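Local coordinates for protein beta-fructofuranosidase (Arthrobacter, PDB 3WPU) that belongs to the levansucrase/invertase family of carbohydrate-active proteins, which share a five-bladed beta-propeller fold, at residues Phe418-Ser422 with Ser433-Ile438. Numbering follows the deposited sequence.
Sequences FQAYS and SFIDTI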
ATOM      1  N   PHE A 418      15.887   6.162   2.881  1.00 10.68           N
ATOM      2  CA  PHE A 418      14.645   5.909   3.608  1.00 10.83           C
ATOM      3  C   PHE A 418      13.612   7.020   3.417  1.00 10.23           C
ATOM      4  O   PHE A 418      12.741   7.223   4.269  1.00 10.31           O
ATOM      5  CB  PHE A 418      14.940   5.732   5.093  1.00 11.18           C
ATOM      6  CG  PHE A 418      15.921   4.627   5.397  1.00 11.03           C
ATOM      7  CD1 PHE A 418      15.569   3.292   5.190  1.00 11.08           C
ATOM      8  CD2 PHE A 418      17.181   4.907   5.909  1.00 11.51           C
ATOM      9  CE1 PHE A 418      16.449   2.264   5.494  1.00 11.26           C
ATOM     10  CE2 PHE A 418      18.066   3.873   6.209  1.00 11.54           C
ATOM     11  CZ  PHE A 418      17.708   2.557   5.981  1.00 11.48           C
ATOM     12  N   GLN A 419      13.693   7.748   2.305  1.00 10.14           N
ATOM     13  CA  GLN A 419      12.878   8.948   2.114  1.00 10.10           C
ATOM     14  C   GLN A 419      11.404   8.664   1.993  1.00 10.19           C
ATOM     15  O   GLN A 419      10.594   9.567   2.165  1.00 11.31           O
ATOM     16  CB  GLN A 419      13.323   9.752   0.880  1.00 10.16           C
ATOM     17  CG  GLN A 419      13.036   9.043  -0.441  1.00 10.08           C
ATOM     18  CD  GLN A 419      13.449   9.858  -1.649  1.00 10.62           C
ATOM     19  OE1 GLN A 419      14.309  10.743  -1.570  1.00 10.62           O
ATOM     20  NE2 GLN A 419      12.811   9.591  -2.768  1.00 11.12           N
ATOM     21  N   ALA A 420      11.073   7.425   1.623  1.00 10.25           N
ATOM     22  CA  ALA A 420       9.704   7.058   1.296  1.00 10.12           C
ATOM     23  C   ALA A 420       9.442   5.605   1.680  1.00  9.82           C
ATOM     24  O   ALA A 420      10.313   4.735   1.528  1.00  9.08           O
ATOM     25  CB  ALA A 420       9.463   7.263  -0.196  1.00 10.30           C
ATOM     26  N   TYR A 421       8.245   5.358   2.199  1.00 10.19           N
ATOM     27  CA  TYR A 421       7.766   4.003   2.446  1.00 10.55           C
ATOM     28  C   TYR A 421       6.228   3.938   2.362  1.00 10.72           C
ATOM     29  O   TYR A 421       5.554   4.975   2.190  1.00  9.51           O
ATOM     30  CB  TYR A 421       8.330   3.389   3.758  1.00 10.87           C
ATOM     31  CG  TYR A 421       8.382   1.891   3.653  1.00 10.81           C
ATOM     32  CD1 TYR A 421       9.206   1.286   2.721  1.00 11.18           C
ATOM     33  CD2 TYR A 421       7.543   1.083   4.417  1.00 11.59           C
ATOM     34  CE1 TYR A 421       9.230  -0.082   2.561  1.00 11.75           C
ATOM     35  CE2 TYR A 421       7.526  -0.297   4.246  1.00 12.00           C
ATOM     36  CZ  TYR A 421       8.380  -0.880   3.326  1.00 12.27           C
ATOM     37  OH  TYR A 421       8.421  -2.262   3.134  1.00 12.37           O
ATOM     38  N   SER A 422       5.722   2.697   2.401  1.00 11.44           N
ATOM     39  CA  SER A 422       4.299   2.383   2.298  0.50 11.22           C
ATOM     40  C   SER A 422       3.641   3.043   1.090  1.00 11.59           C
ATOM     41  O   SER A 422       2.501   3.544   1.151  1.00 11.58           O
ATOM     42  CB  SER A 422       3.583   2.712   3.605  0.50 11.06           C
ATOM     43  OG  SER A 422       4.128   1.911   4.642  0.50 10.33           O
ATOM     44  N   SER A 433       3.351   8.273  -0.894  1.00  9.12           N
ATOM     45  CA  SER A 433       4.165   7.540   0.074  1.00  9.36           C
ATOM     46  C   SER A 433       4.394   8.460   1.274  1.00  9.12           C
ATOM     47  O   SER A 433       4.145   9.649   1.143  1.00 10.16           O
ATOM     48  CB  SER A 433       5.521   7.176  -0.549  1.00  9.51           C
ATOM     49  OG  SER A 433       6.261   8.313  -0.969  1.00  9.77           O
ATOM     50  N   PHE A 434       4.845   7.908   2.399  1.00  8.88           N
ATOM     51  CA  PHE A 434       5.196   8.742   3.556  1.00  8.40           C
ATOM     52  C   PHE A 434       6.685   8.782   3.708  1.00  8.61           C
ATOM     53  O   PHE A 434       7.407   7.851   3.373  1.00  8.76           O
ATOM     54  CB  PHE A 434       4.506   8.247   4.843  1.00  8.57           C
ATOM     55  CG  PHE A 434       5.223   7.115   5.542  1.00  8.48           C
ATOM     56  CD1 PHE A 434       6.236   7.347   6.455  1.00  8.55           C
ATOM     57  CD2 PHE A 434       4.924   5.793   5.256  1.00  8.75           C
ATOM     58  CE1 PHE A 434       6.897   6.296   7.084  1.00  8.66           C
ATOM     59  CE2 PHE A 434       5.576   4.737   5.870  1.00  8.87           C
ATOM     60  CZ  PHE A 434       6.590   4.982   6.774  1.00  8.96           C
ATOM     61  N   ILE A 435       7.145   9.852   4.346  1.00  8.78           N
ATOM     62  CA  ILE A 435       8.571  10.040   4.614  1.00  9.79           C
ATOM     63  C   ILE A 435       8.995   9.402   5.933  1.00 10.31           C
ATOM     64  O   ILE A 435       8.375   9.647   6.988  1.00 10.82           O
ATOM     65  CB  ILE A 435       8.881  11.543   4.707  1.00  9.54           C
ATOM     66  CG1 ILE A 435       8.588  12.244   3.378  1.00  9.74           C
ATOM     67  CG2 ILE A 435      10.343  11.753   5.096  1.00  9.35           C
ATOM     68  CD1 ILE A 435       8.691  13.755   3.415  1.00 10.29           C
ATOM     69  N   ASP A 436      10.044   8.587   5.891  1.00 10.51           N
ATOM     70  CA  ASP A 436      10.499   7.937   7.103  1.00 11.39           C
ATOM     71  C   ASP A 436      11.680   8.747   7.601  1.00 11.48           C
ATOM     72  O   ASP A 436      11.567   9.424   8.631  1.00 11.49           O
ATOM     73  CB  ASP A 436      10.848   6.471   6.883  1.00 12.42           C
ATOM     74  CG  ASP A 436      11.118   5.734   8.189  1.00 13.05           C
ATOM     75  OD1 ASP A 436      11.262   6.373   9.250  1.00 13.39           O
ATOM     76  OD2 ASP A 436      11.225   4.506   8.141  1.00 14.25           O
ATOM     77  N   THR A 437      12.787   8.714   6.859  1.00 12.03           N
ATOM     78  CA  THR A 437      13.967   9.529   7.214  1.00 11.69           C
ATOM     79  C   THR A 437      14.570  10.192   5.976  1.00 12.18           C
ATOM     80  O   THR A 437      14.618   9.580   4.930  1.00 11.94           O
ATOM     81  CB  THR A 437      15.044   8.653   7.849  1.00 12.12           C
ATOM     82  OG1 THR A 437      14.517   8.066   9.023  1.00 12.08           O
ATOM     83  CG2 THR A 437      16.344   9.463   8.215  1.00 12.07           C
ATOM     84  N   ILE A 438      15.076  11.418   6.117  1.00 12.45           N
ATOM     85  CA  ILE A 438      15.882  12.039   5.073  1.00 12.59           C
ATOM     86  C   ILE A 438      17.081  12.648   5.768  1.00 13.00           C
ATOM     87  O   ILE A 438      16.909  13.340   6.759  1.00 13.35           O
ATOM     88  CB  ILE A 438      15.138  13.137   4.291  1.00 12.65           C
ATOM     89  CG1 ILE A 438      13.923  12.525   3.577  1.00 12.82           C
ATOM     90  CG2 ILE A 438      16.063  13.786   3.278  1.00 12.84           C
ATOM     91  CD1 ILE A 438      13.029  13.534   2.881  1.00 12.69           C
TER
HETATM   92  O   HOH W   1      16.929   8.533   4.093  1.00 12.49           O
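Y421 and F434 face each other as an antiparallel hydrogen-bonded pair, a single bridge formed just before the chain turns a corner into strand 423-425, the outer strand beside 430-434 in a four-stranded antiparallel sheet of this beta-propeller protein. It illustrates how a loop running into an edge strand can be held to its neighbour mainly by main-chain atoms. Y421 N donates to F434 O at 2.9 Å, and F434 N returns a straighter bond to Y421 O at 3.0 Å. Beyond this pair the pattern breaks: F418 O takes T437 N from above its carbonyl plane at 3.0 Å and D436 N only weakly. Water 1 extends the link, accepting from F418 N and donating to T437 O.

CA-H...O contacts fill the intervening stretch. F434 O also meets A420 CA at 3.2 Å, while I435 CA approaches Q419 O, a buried carbonyl oxygen that has no hydrogen-bonding partner in the model.

Among side chains, the Y421 phenol leads away to stack on H356, with its OH hydrogen-bonded to E338. W75 packs edge-to-face with F434, and D436 turns its carboxylate to R446 and a bound glycerol. The F434 ring reaches the other segment because its CG sits between the backbone N and the carbonyl carbon (chi1 83°). Its CE2 meets Y421 CB at 3.7 Å, near the plane of the tyrosine ring.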